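Local coordinates for protein TRAP-type transporter, periplasmic component (Cupriavidus necator, PDB 4P8B) that binds (S)-2-acetolactate as a periplasmic solute-binding protein and probably delivers it to a TRAP-type transporter for uptake, at residues P181-T186 / V319-W323; F111-M117 / W237-P243; R59-I64 / D260-Q266. All coordinates share one frame. Residue numbers count along the deposited sequence, not the author numbering.

How the interactions relate
The three contacts illustrate how the chemistry of a tertiary contact follows its depth in the fold. Interaction 2 is the buried one: a loop packs on the start of strand 241-249 through aromatic rings, one direct hydrogen bond and bridging waters, beside the ligand pocket. Interaction 1 adjoins it, about 12 Å away between centres, and pairs two helices that also touch the 111-117 loop; Tyr183 OH and Ser112 OG, 2.7 Å apart, probably hydrogen-bond. Partly buried, it joins an apolar patch to a charged rim. Interaction 3, also partly buried, lies at the periphery across the chain's centre, away from the known sites and about 40 Å from interaction 1 between centres; there a turn meets helix 258-279 through a salt bridge and modest apolar contacts.

Interaction 1: P181-T186 / V319-W323; sequences PLYIET and VYDKW
Two helical segments, 181-186 and 319-323, run nearly antiparallel, their axes 10.6 Å apart at closest approach and their N-to-C directions 153° apart. The nearest CA atoms pair Leu182 with Trp323 (7.6 Å) and Thr186 with Val319 (6.3 Å). This is antiparallel packing of helix 181-189 on helix 317-327, joining sequence-distant helices of the solute-binding protein fold. The side chain of Trp323, chi1 near -75°, occupies the space between the axes. Leu182, in the t,p rotamer, sets its CD1 over the five-membered ring of Trp323, 3.5 Å from the centroid, a CH-pi contact, while the same CD1 lies 3.5 Å from Val319 CG1. Glu185 organises the polar rim: its OE1 accepts a hydrogen bond from Trp323 NE1 (2.9 Å) at the ring edge and forms a salt bridge with Lys322 NZ (3.2 Å), whose chain is all-trans. One water bridges Glu185 OE2 (2.7 Å) and, weakly, Lys322 NZ (3.1 Å). On the flanks, Ile184 rests on strands 174-177 and 193-196, and Tyr183 and Tyr320 reach the loops holding Tyr239 and Leu116.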
loop_
_atom_site.group_PDB
_atom_site.type_symbol
_atom_site.label_atom_id
_atom_site.label_comp_id
_atom_site.label_asym_id
_atom_site.label_seq_id
_atom_site.Cartn_x
_atom_site.Cartn_y
_atom_site.Cartn_z
ATOM N N PRO A 181 -11.497 -8.343 0.320
ATOM C CA PRO A 181 -12.786 -8.377 -0.392
ATOM C C PRO A 181 -13.281 -7.058 -0.996
ATOM O O PRO A 181 -13.981 -7.071 -1.999
ATOM C CB PRO A 181 -13.783 -8.884 0.665
ATOM C CG PRO A 181 -13.003 -9.123 1.915
ATOM C CD PRO A 181 -11.553 -9.095 1.586
ATOM N N LEU A 182 -12.924 -5.928 -0.401
ATOM C CA LEU A 182 -13.317 -4.646 -0.964
ATOM C C LEU A 182 -12.844 -4.502 -2.402
ATOM O O LEU A 182 -13.582 -4.000 -3.267
ATOM C CB LEU A 182 -12.781 -3.536 -0.060
ATOM C CG LEU A 182 -12.892 -2.075 -0.523
ATOM C CD1 LEU A 182 -14.259 -1.707 -1.111
ATOM C CD2 LEU A 182 -12.590 -1.194 0.675
ATOM N N TYR A 183 -11.632 -4.957 -2.696
ATOM C CA TYR A 183 -11.131 -4.849 -4.062
ATOM C C TYR A 183 -11.934 -5.698 -5.057
ATOM O O TYR A 183 -12.165 -5.281 -6.198
ATOM C CB TYR A 183 -9.617 -5.161 -4.140
ATOM C CG TYR A 183 -8.826 -4.023 -3.574
ATOM C CD1 TYR A 183 -8.494 -2.922 -4.347
ATOM C CD2 TYR A 183 -8.494 -3.987 -2.216
ATOM C CE1 TYR A 183 -7.813 -1.839 -3.803
ATOM C CE2 TYR A 183 -7.830 -2.915 -1.667
ATOM C CZ TYR A 183 -7.507 -1.831 -2.465
ATOM O OH TYR A 183 -6.863 -0.754 -1.911
ATOM N N ILE A 184 -12.390 -6.867 -4.625
ATOM C CA ILE A 184 -13.254 -7.678 -5.473
ATOM C C ILE A 184 -14.536 -6.918 -5.788
ATOM O O ILE A 184 -14.974 -6.881 -6.929
ATOM C CB ILE A 184 -13.589 -9.025 -4.816
ATOM C CG1 ILE A 184 -12.322 -9.891 -4.711
ATOM C CG2 ILE A 184 -14.660 -9.760 -5.599
ATOM C CD1 ILE A 184 -11.739 -10.300 -6.050
ATOM N N GLU A 185 -15.124 -6.303 -4.771
ATOM C CA GLU A 185 -16.368 -5.563 -4.953
ATOM C C GLU A 185 -16.186 -4.330 -5.838
ATOM O O GLU A 185 -17.043 -4.043 -6.689
ATOM C CB GLU A 185 -16.962 -5.182 -3.594
ATOM C CG GLU A 185 -17.444 -6.406 -2.837
ATOM C CD GLU A 185 -18.110 -6.069 -1.520
ATOM O OE1 GLU A 185 -18.727 -4.989 -1.415
ATOM O OE2 GLU A 185 -18.022 -6.888 -0.582
ATOM N N THR A 186 -15.084 -3.606 -5.672
ATOM C CA THR A 186 -14.836 -2.438 -6.507
ATOM C C THR A 186 -14.753 -2.834 -7.970
ATOM O O THR A 186 -15.373 -2.208 -8.833
ATOM C CB THR A 186 -13.557 -1.731 -6.082
ATOM O OG1 THR A 186 -13.773 -1.182 -4.776
ATOM C CG2 THR A 186 -13.169 -0.622 -7.053
ATOM N N VAL A 319 -20.324 0.877 -3.660
ATOM C CA VAL A 319 -19.298 0.144 -2.921
ATOM C C VAL A 319 -18.732 1.042 -1.823
ATOM O O VAL A 319 -18.563 0.630 -0.672
ATOM C CB VAL A 319 -18.158 -0.334 -3.860
ATOM C CG1 VAL A 319 -16.984 -0.859 -3.087
ATOM C CG2 VAL A 319 -18.669 -1.412 -4.821
ATOM N N TYR A 320 -18.404 2.280 -2.183
ATOM C CA TYR A 320 -17.928 3.253 -1.210
ATOM C C TYR A 320 -18.885 3.368 -0.015
ATOM O O TYR A 320 -18.461 3.282 1.130
ATOM C CB TYR A 320 -17.777 4.606 -1.885
ATOM C CG TYR A 320 -17.247 5.730 -1.023
ATOM C CD1 TYR A 320 -18.055 6.358 -0.085
ATOM C CD2 TYR A 320 -15.954 6.200 -1.194
ATOM C CE1 TYR A 320 -17.576 7.399 0.669
ATOM C CE2 TYR A 320 -15.481 7.259 -0.453
ATOM C CZ TYR A 320 -16.283 7.844 0.479
ATOM O OH TYR A 320 -15.757 8.893 1.200
ATOM N N ASP A 321 -20.174 3.536 -0.293
ATOM C CA ASP A 321 -21.146 3.752 0.768
ATOM C C ASP A 321 -21.262 2.517 1.661
ATOM O O ASP A 321 -21.366 2.627 2.895
ATOM C CB ASP A 321 -22.514 4.090 0.163
ATOM C CG ASP A 321 -22.540 5.438 -0.539
ATOM O OD1 ASP A 321 -21.652 6.282 -0.282
ATOM O OD2 ASP A 321 -23.467 5.651 -1.351
ATOM N N LYS A 322 -21.246 1.339 1.039
ATOM C CA LYS A 322 -21.321 0.089 1.777
ATOM C C LYS A 322 -20.141 -0.042 2.740
ATOM O O LYS A 322 -20.317 -0.333 3.932
ATOM C CB LYS A 322 -21.353 -1.096 0.804
ATOM C CG LYS A 322 -21.202 -2.452 1.483
ATOM C CD LYS A 322 -21.306 -3.593 0.472
ATOM C CE LYS A 322 -21.166 -4.939 1.175
ATOM N NZ LYS A 322 -21.172 -6.096 0.246
ATOM N N TRP A 323 -18.929 0.174 2.232
ATOM C CA TRP A 323 -17.744 -0.014 3.053
ATOM C C TRP A 323 -17.523 1.115 4.065
ATOM O O TRP A 323 -16.925 0.906 5.121
ATOM C CB TRP A 323 -16.510 -0.288 2.162
ATOM C CG TRP A 323 -16.584 -1.674 1.646
ATOM C CD1 TRP A 323 -17.319 -2.118 0.578
ATOM C CD2 TRP A 323 -15.941 -2.816 2.192
ATOM N NE1 TRP A 323 -17.172 -3.471 0.436
ATOM C CE2 TRP A 323 -16.334 -3.928 1.418
ATOM C CE3 TRP A 323 -15.083 -3.017 3.277
ATOM C CZ2 TRP A 323 -15.870 -5.208 1.675
ATOM C CZ3 TRP A 323 -14.632 -4.284 3.532
ATOM C CH2 TRP A 323 -15.040 -5.367 2.754
HETATM O O HOH W 1 -18.770 -6.885 1.997
#

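Interaction 2: F111-M117 / W237-P243; sequences FSLPFLM and WGYVADP
In this family 7 solute-binding protein, a type II beta turn from Leu113 to Leu116 packs against residues 237-243, which lead into strand 241-249. The CA atoms of Phe115 and Tyr239 lie 4.9 Å apart, those of Ser112 and Val240 5.4 Å, and those of Phe111 and Asp242 6.1 Å. Phe115, third in the turn with phi/psi of 68/31°, is the most extensively buried residue of the contact. Its N donates to Tyr239 O (2.8 Å, 168°), and although its CA-to-CB bond points away, chi1 near -57° brings the ring back over Tyr239 CB, 3.9 Å from the ring centroid. The ring edge also faces the six-membered ring of Trp237 in an offset edge-to-face pair, centroids 6.0 Å apart and planes at 83°; His309 adds another edge-to-face partner. Tyr239, chi1 near 79°, sends its hydroxyl away to Glu215, while its carbonyl O also accepts from a water (2.9 Å) held by Met117 N (2.8 Å). At the other end Phe111, chi1 near -60°, turns one ring face to Pro243 in a CH-pi contact, Pro243 CG sitting 3.6 Å from the ring centroid, 4° off the normal. Between them Val240 points its CG1 at Ser112 O (3.4 Å). Neighbouring Asp242 touches the bound acetolactate and salt-bridges Arg155, so the contact backs directly onto the pocket. Selenomethionine Met117 places its CE 3.5 Å from Ala241 N, a buried amide with no hydrogen-bonding partner in the model.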
loop_
_atom_site.group_PDB
_atom_site.type_symbol
_atom_site.label_atom_id
_atom_site.label_comp_id
_atom_site.label_asym_id
_atom_site.label_seq_id
_atom_site.Cartn_x
_atom_site.Cartn_y
_atom_site.Cartn_z
ATOM N N PHE A 111 -8.353 3.441 3.374
ATOM C CA PHE A 111 -7.489 3.866 2.299
ATOM C C PHE A 111 -7.811 3.197 0.958
ATOM O O PHE A 111 -7.322 3.630 -0.108
ATOM C CB PHE A 111 -6.005 3.639 2.662
ATOM C CG PHE A 111 -5.574 4.387 3.890
ATOM C CD1 PHE A 111 -5.393 5.772 3.841
ATOM C CD2 PHE A 111 -5.372 3.738 5.092
ATOM C CE1 PHE A 111 -5.009 6.467 4.959
ATOM C CE2 PHE A 111 -4.996 4.454 6.220
ATOM C CZ PHE A 111 -4.810 5.804 6.146
ATOM N N SER A 112 -8.641 2.156 1.020
ATOM C CA SER A 112 -9.073 1.416 -0.154
ATOM C C SER A 112 -10.437 1.872 -0.666
ATOM O O SER A 112 -10.931 1.312 -1.623
ATOM C CB SER A 112 -9.137 -0.077 0.164
ATOM O OG SER A 112 -7.839 -0.512 0.544
ATOM N N LEU A 113 -11.076 2.848 -0.030
ATOM C CA LEU A 113 -12.359 3.332 -0.539
ATOM C C LEU A 113 -12.174 4.003 -1.890
ATOM O O LEU A 113 -11.367 4.916 -2.021
ATOM C CB LEU A 113 -12.968 4.339 0.425
ATOM C CG LEU A 113 -13.484 3.788 1.747
ATOM C CD1 LEU A 113 -13.782 4.944 2.701
ATOM C CD2 LEU A 113 -14.719 2.931 1.530
ATOM N N PRO A 114 -12.920 3.557 -2.907
ATOM C CA PRO A 114 -12.632 4.063 -4.259
ATOM C C PRO A 114 -12.942 5.555 -4.388
ATOM O O PRO A 114 -14.027 6.004 -4.054
ATOM C CB PRO A 114 -13.531 3.196 -5.161
ATOM C CG PRO A 114 -14.606 2.650 -4.238
ATOM C CD PRO A 114 -13.930 2.495 -2.897
ATOM N N PHE A 115 -11.938 6.314 -4.819
ATOM C CA PHE A 115 -12.029 7.741 -5.111
ATOM C C PHE A 115 -12.256 8.610 -3.889
ATOM O O PHE A 115 -12.839 9.683 -3.964
ATOM C CB PHE A 115 -13.015 7.994 -6.269
ATOM C CG PHE A 115 -12.629 7.234 -7.508
ATOM C CD1 PHE A 115 -11.572 7.684 -8.297
ATOM C CD2 PHE A 115 -13.217 6.035 -7.820
ATOM C CE1 PHE A 115 -11.162 6.977 -9.386
ATOM C CE2 PHE A 115 -12.803 5.327 -8.918
ATOM C CZ PHE A 115 -11.767 5.789 -9.679
ATOM N N LEU A 116 -11.737 8.160 -2.751
ATOM C CA LEU A 116 -11.690 8.985 -1.541
ATOM C C LEU A 116 -10.697 10.144 -1.633
ATOM O O LEU A 116 -10.994 11.240 -1.204
ATOM C CB LEU A 116 -11.312 8.131 -0.330
ATOM C CG LEU A 116 -11.156 8.871 1.000
ATOM C CD1 LEU A 116 -12.469 9.410 1.524
ATOM C CD2 LEU A 116 -10.528 7.948 2.038
HETATM N N MSE A 117 -9.508 9.890 -2.173
HETATM C CA MSE A 117 -8.394 10.830 -2.074
HETATM C C MSE A 117 -7.980 11.378 -3.439
HETATM O O MSE A 117 -7.451 10.639 -4.267
HETATM C CB MSE A 117 -7.188 10.122 -1.465
HETATM C CG MSE A 117 -7.419 9.617 -0.057
HETATM SE SE MSE A 117 -5.937 8.650 0.691
HETATM C CE MSE A 117 -6.034 7.049 -0.403
ATOM N N TRP A 237 -5.682 6.567 -12.963
ATOM C CA TRP A 237 -6.943 6.961 -12.328
ATOM C C TRP A 237 -6.856 7.283 -10.842
ATOM O O TRP A 237 -7.778 7.890 -10.311
ATOM C CB TRP A 237 -7.974 5.884 -12.558
ATOM C CG TRP A 237 -7.714 4.528 -11.934
ATOM C CD1 TRP A 237 -6.564 4.068 -11.335
ATOM C CD2 TRP A 237 -8.649 3.456 -11.863
ATOM N NE1 TRP A 237 -6.743 2.774 -10.925
ATOM C CE2 TRP A 237 -8.015 2.374 -11.221
ATOM C CE3 TRP A 237 -9.973 3.300 -12.306
ATOM C CZ2 TRP A 237 -8.671 1.181 -10.977
ATOM C CZ3 TRP A 237 -10.613 2.119 -12.066
ATOM C CH2 TRP A 237 -9.959 1.062 -11.413
ATOM N N GLY A 238 -5.775 6.922 -10.169
ATOM C CA GLY A 238 -5.605 7.263 -8.767
ATOM C C GLY A 238 -6.722 6.762 -7.878
ATOM O O GLY A 238 -7.059 7.450 -6.892
ATOM N N TYR A 239 -7.311 5.600 -8.139
ATOM C CA TYR A 239 -8.556 5.231 -7.468
ATOM C C TYR A 239 -8.378 5.056 -5.960
ATOM O O TYR A 239 -9.280 5.412 -5.185
ATOM C CB TYR A 239 -9.263 4.024 -8.095
ATOM C CG TYR A 239 -8.736 2.631 -7.757
ATOM C CD1 TYR A 239 -7.377 2.282 -7.880
ATOM C CD2 TYR A 239 -9.619 1.646 -7.392
ATOM C CE1 TYR A 239 -6.948 0.990 -7.599
ATOM C CE2 TYR A 239 -9.210 0.357 -7.141
ATOM C CZ TYR A 239 -7.865 0.033 -7.243
ATOM O OH TYR A 239 -7.496 -1.260 -6.971
ATOM N N VAL A 240 -7.229 4.522 -5.531
ATOM C CA VAL A 240 -6.892 4.415 -4.118
ATOM C C VAL A 240 -5.391 4.619 -3.991
ATOM O O VAL A 240 -4.665 4.596 -4.983
ATOM C CB VAL A 240 -7.213 3.010 -3.549
ATOM C CG1 VAL A 240 -8.672 2.658 -3.720
ATOM C CG2 VAL A 240 -6.318 1.947 -4.169
ATOM N N ALA A 241 -4.918 4.775 -2.765
ATOM C CA ALA A 241 -3.489 4.732 -2.489
ATOM C C ALA A 241 -3.287 3.986 -1.190
ATOM O O ALA A 241 -3.999 4.250 -0.224
ATOM C CB ALA A 241 -2.879 6.106 -2.398
ATOM N N ASP A 242 -2.308 3.089 -1.140
ATOM C CA ASP A 242 -1.981 2.418 0.101
ATOM C C ASP A 242 -0.763 3.047 0.758
ATOM O O ASP A 242 0.344 3.026 0.177
ATOM C CB ASP A 242 -1.849 0.867 -0.026
ATOM C CG ASP A 242 -0.834 0.383 -1.053
ATOM O OD1 ASP A 242 -0.773 0.912 -2.187
ATOM O OD2 ASP A 242 -0.161 -0.641 -0.752
ATOM N N PRO A 243 -0.946 3.597 1.955
ATOM C CA PRO A 243 0.209 3.946 2.775
ATOM C C PRO A 243 0.828 2.702 3.345
ATOM O O PRO A 243 0.259 1.613 3.276
ATOM C CB PRO A 243 -0.386 4.864 3.838
ATOM C CG PRO A 243 -1.828 4.513 3.919
ATOM C CD PRO A 243 -2.226 3.845 2.645
HETATM O O HOH W 2 -8.616 7.386 -3.115
HETATM O O HOH W 3 -9.131 8.979 -5.769
HETATM O O HOH W 4 -6.418 10.267 -6.902
#

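Interaction 3: R59-I64 / D260-Q266; sequences RTNGRI and DREIVKQ
Arg63 and Asp260 settle each other's charge through a two-pronged salt bridge: Arg63 NH2 donates to Asp260 OD1 at 2.5 Å and Arg63 NH1 to Asp260 OD2 at 2.7 Å, both nearly linear. Asp260 OD2 also hydrogen-bonds Tyr29 OH. Residues 260-266 are a piece of helix 258-279, with CA-CA distances Arg59-Ile263 6.8 Å and Thr60-Asp260 7.2 Å. Arg63 (m,t,m) extends from a type I' turn, Thr60 to Arg63, closed by Arg63 N to Thr60 O at 3.0 Å. The turn overlaps the Schellman motif that ends helix 44-59, with Asn61 as C-prime and Gly62 N returning to Lys57 O; at Gly62 a CB would jam against Asn61 O. Thr60 OG1 accepts from Ile64 N (3.0 Å) and hydrogen-bonds to Val56 O. Arg59 NH1 reaches a water at 2.9 Å, which donates to Ile263 O at 2.7 Å, and salt-bridges Asp270, whose other oxygen binds Gln266 NE2. Alongside these polar groups, Arg59 CB meets Ile263 CG2 (3.5 Å), and Ile64 CD1 touches Val264 CG2 (4.0 Å).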
loop_
_atom_site.group_PDB
_atom_site.type_symbol
_atom_site.label_atom_id
_atom_site.label_comp_id
_atom_site.label_asym_id
_atom_site.label_seq_id
_atom_site.Cartn_x
_atom_site.Cartn_y
_atom_site.Cartn_z
ATOM N N ARG A 59 22.143 3.438 15.832
ATOM C CA ARG A 59 21.796 4.281 16.980
ATOM C C ARG A 59 21.645 3.501 18.283
ATOM O O ARG A 59 21.526 4.099 19.368
ATOM C CB ARG A 59 20.508 5.056 16.662
ATOM C CG ARG A 59 20.675 6.032 15.504
ATOM C CD ARG A 59 19.352 6.690 15.131
ATOM N NE ARG A 59 19.482 7.581 13.977
ATOM C CZ ARG A 59 18.466 8.221 13.386
ATOM N NH1 ARG A 59 17.221 8.091 13.834
ATOM N NH2 ARG A 59 18.705 9.009 12.353
ATOM N N THR A 60 21.659 2.176 18.196
ATOM C CA THR A 60 21.712 1.342 19.397
ATOM C C THR A 60 23.097 0.753 19.627
ATOM O O THR A 60 23.243 -0.199 20.390
ATOM C CB THR A 60 20.711 0.180 19.359
ATOM O OG1 THR A 60 21.024 -0.708 18.267
ATOM C CG2 THR A 60 19.294 0.722 19.223
ATOM N N ASN A 61 24.090 1.294 18.935
ATOM C CA ASN A 61 25.462 0.828 19.112
ATOM C C ASN A 61 25.608 -0.637 18.712
ATOM O O ASN A 61 26.522 -1.324 19.164
ATOM C CB ASN A 61 25.914 1.019 20.574
ATOM C CG ASN A 61 26.053 2.489 20.965
ATOM O OD1 ASN A 61 26.477 3.317 20.161
ATOM N ND2 ASN A 61 25.738 2.809 22.234
ATOM N N GLY A 62 24.717 -1.125 17.849
ATOM C CA GLY A 62 24.792 -2.502 17.402
ATOM C C GLY A 62 23.967 -3.459 18.241
ATOM O O GLY A 62 23.949 -4.658 17.980
ATOM N N ARG A 63 23.277 -2.941 19.254
ATOM C CA ARG A 63 22.558 -3.809 20.172
ATOM C C ARG A 63 21.315 -4.416 19.559
ATOM O O ARG A 63 20.985 -5.562 19.825
ATOM C CB ARG A 63 22.191 -3.067 21.455
ATOM C CG ARG A 63 23.414 -2.784 22.337
ATOM C CD ARG A 63 23.053 -2.147 23.666
ATOM N NE ARG A 63 22.408 -0.872 23.472
ATOM C CZ ARG A 63 21.101 -0.678 23.577
ATOM N NH1 ARG A 63 20.293 -1.685 23.909
ATOM N NH2 ARG A 63 20.602 0.524 23.347
ATOM N N ILE A 64 20.613 -3.650 18.734
ATOM C CA ILE A 64 19.438 -4.192 18.062
ATOM C C ILE A 64 19.762 -4.430 16.591
ATOM O O ILE A 64 19.972 -3.481 15.830
ATOM C CB ILE A 64 18.211 -3.288 18.214
ATOM C CG1 ILE A 64 17.851 -3.127 19.692
ATOM C CG2 ILE A 64 17.025 -3.891 17.439
ATOM C CD1 ILE A 64 16.659 -2.230 19.942
ATOM N N ASP A 260 15.418 2.534 24.360
ATOM C CA ASP A 260 15.574 1.871 23.065
ATOM C C ASP A 260 14.312 1.993 22.233
ATOM O O ASP A 260 14.360 2.116 20.993
ATOM C CB ASP A 260 15.907 0.398 23.258
ATOM C CG ASP A 260 17.356 0.184 23.605
ATOM O OD1 ASP A 260 18.159 1.102 23.305
ATOM O OD2 ASP A 260 17.697 -0.886 24.169
ATOM N N ARG A 261 13.167 1.943 22.896
ATOM C CA ARG A 261 11.910 2.133 22.201
ATOM C C ARG A 261 11.943 3.487 21.523
ATOM O O ARG A 261 11.528 3.615 20.370
ATOM C CB ARG A 261 10.725 2.004 23.163
ATOM C CG ARG A 261 10.555 0.580 23.685
ATOM C CD ARG A 261 9.386 0.459 24.631
ATOM N NE ARG A 261 9.662 -0.528 25.675
ATOM C CZ ARG A 261 9.396 -0.368 26.966
ATOM N NH1 ARG A 261 8.834 0.749 27.413
ATOM N NH2 ARG A 261 9.700 -1.340 27.813
ATOM N N GLU A 262 12.480 4.495 22.196
ATOM C CA GLU A 262 12.558 5.833 21.620
ATOM C C GLU A 262 13.436 5.869 20.365
ATOM O O GLU A 262 13.077 6.480 19.351
ATOM C CB GLU A 262 13.091 6.830 22.650
ATOM C CG GLU A 262 13.155 8.233 22.120
ATOM C CD GLU A 262 11.829 8.682 21.552
ATOM O OE1 GLU A 262 10.786 8.280 22.113
ATOM O OE2 GLU A 262 11.825 9.415 20.538
ATOM N N ILE A 263 14.589 5.221 20.423
ATOM C CA ILE A 263 15.478 5.131 19.271
ATOM C C ILE A 263 14.794 4.451 18.076
ATOM O O ILE A 263 14.853 4.942 16.952
ATOM C CB ILE A 263 16.741 4.352 19.623
ATOM C CG1 ILE A 263 17.518 5.136 20.674
ATOM C CG2 ILE A 263 17.605 4.126 18.387
ATOM C CD1 ILE A 263 18.372 6.222 20.103
ATOM N N VAL A 264 14.143 3.324 18.327
ATOM C CA VAL A 264 13.510 2.566 17.256
ATOM C C VAL A 264 12.358 3.355 16.619
ATOM O O VAL A 264 12.203 3.346 15.388
ATOM C CB VAL A 264 13.040 1.185 17.755
ATOM C CG1 VAL A 264 12.253 0.459 16.654
ATOM C CG2 VAL A 264 14.244 0.341 18.157
ATOM N N LYS A 265 11.575 4.039 17.447
ATOM C CA LYS A 265 10.490 4.885 16.979
ATOM C C LYS A 265 11.028 6.028 16.143
ATOM O O LYS A 265 10.549 6.253 15.042
ATOM C CB LYS A 265 9.674 5.423 18.153
ATOM C CG LYS A 265 8.539 6.346 17.731
ATOM C CD LYS A 265 7.573 6.572 18.882
ATOM C CE LYS A 265 6.343 7.347 18.429
ATOM N NZ LYS A 265 5.256 7.327 19.452
ATOM N N GLN A 266 12.028 6.759 16.626
ATOM C CA GLN A 266 12.542 7.875 15.830
ATOM C C GLN A 266 13.177 7.378 14.524
ATOM O O GLN A 266 13.110 8.044 13.484
ATOM C CB GLN A 266 13.545 8.715 16.629
ATOM C CG GLN A 266 14.025 9.944 15.883
ATOM C CD GLN A 266 12.892 10.915 15.577
ATOM O OE1 GLN A 266 12.119 11.273 16.459
ATOM N NE2 GLN A 266 12.791 11.340 14.319
HETATM O O HOH W 5 16.435 7.012 16.411
#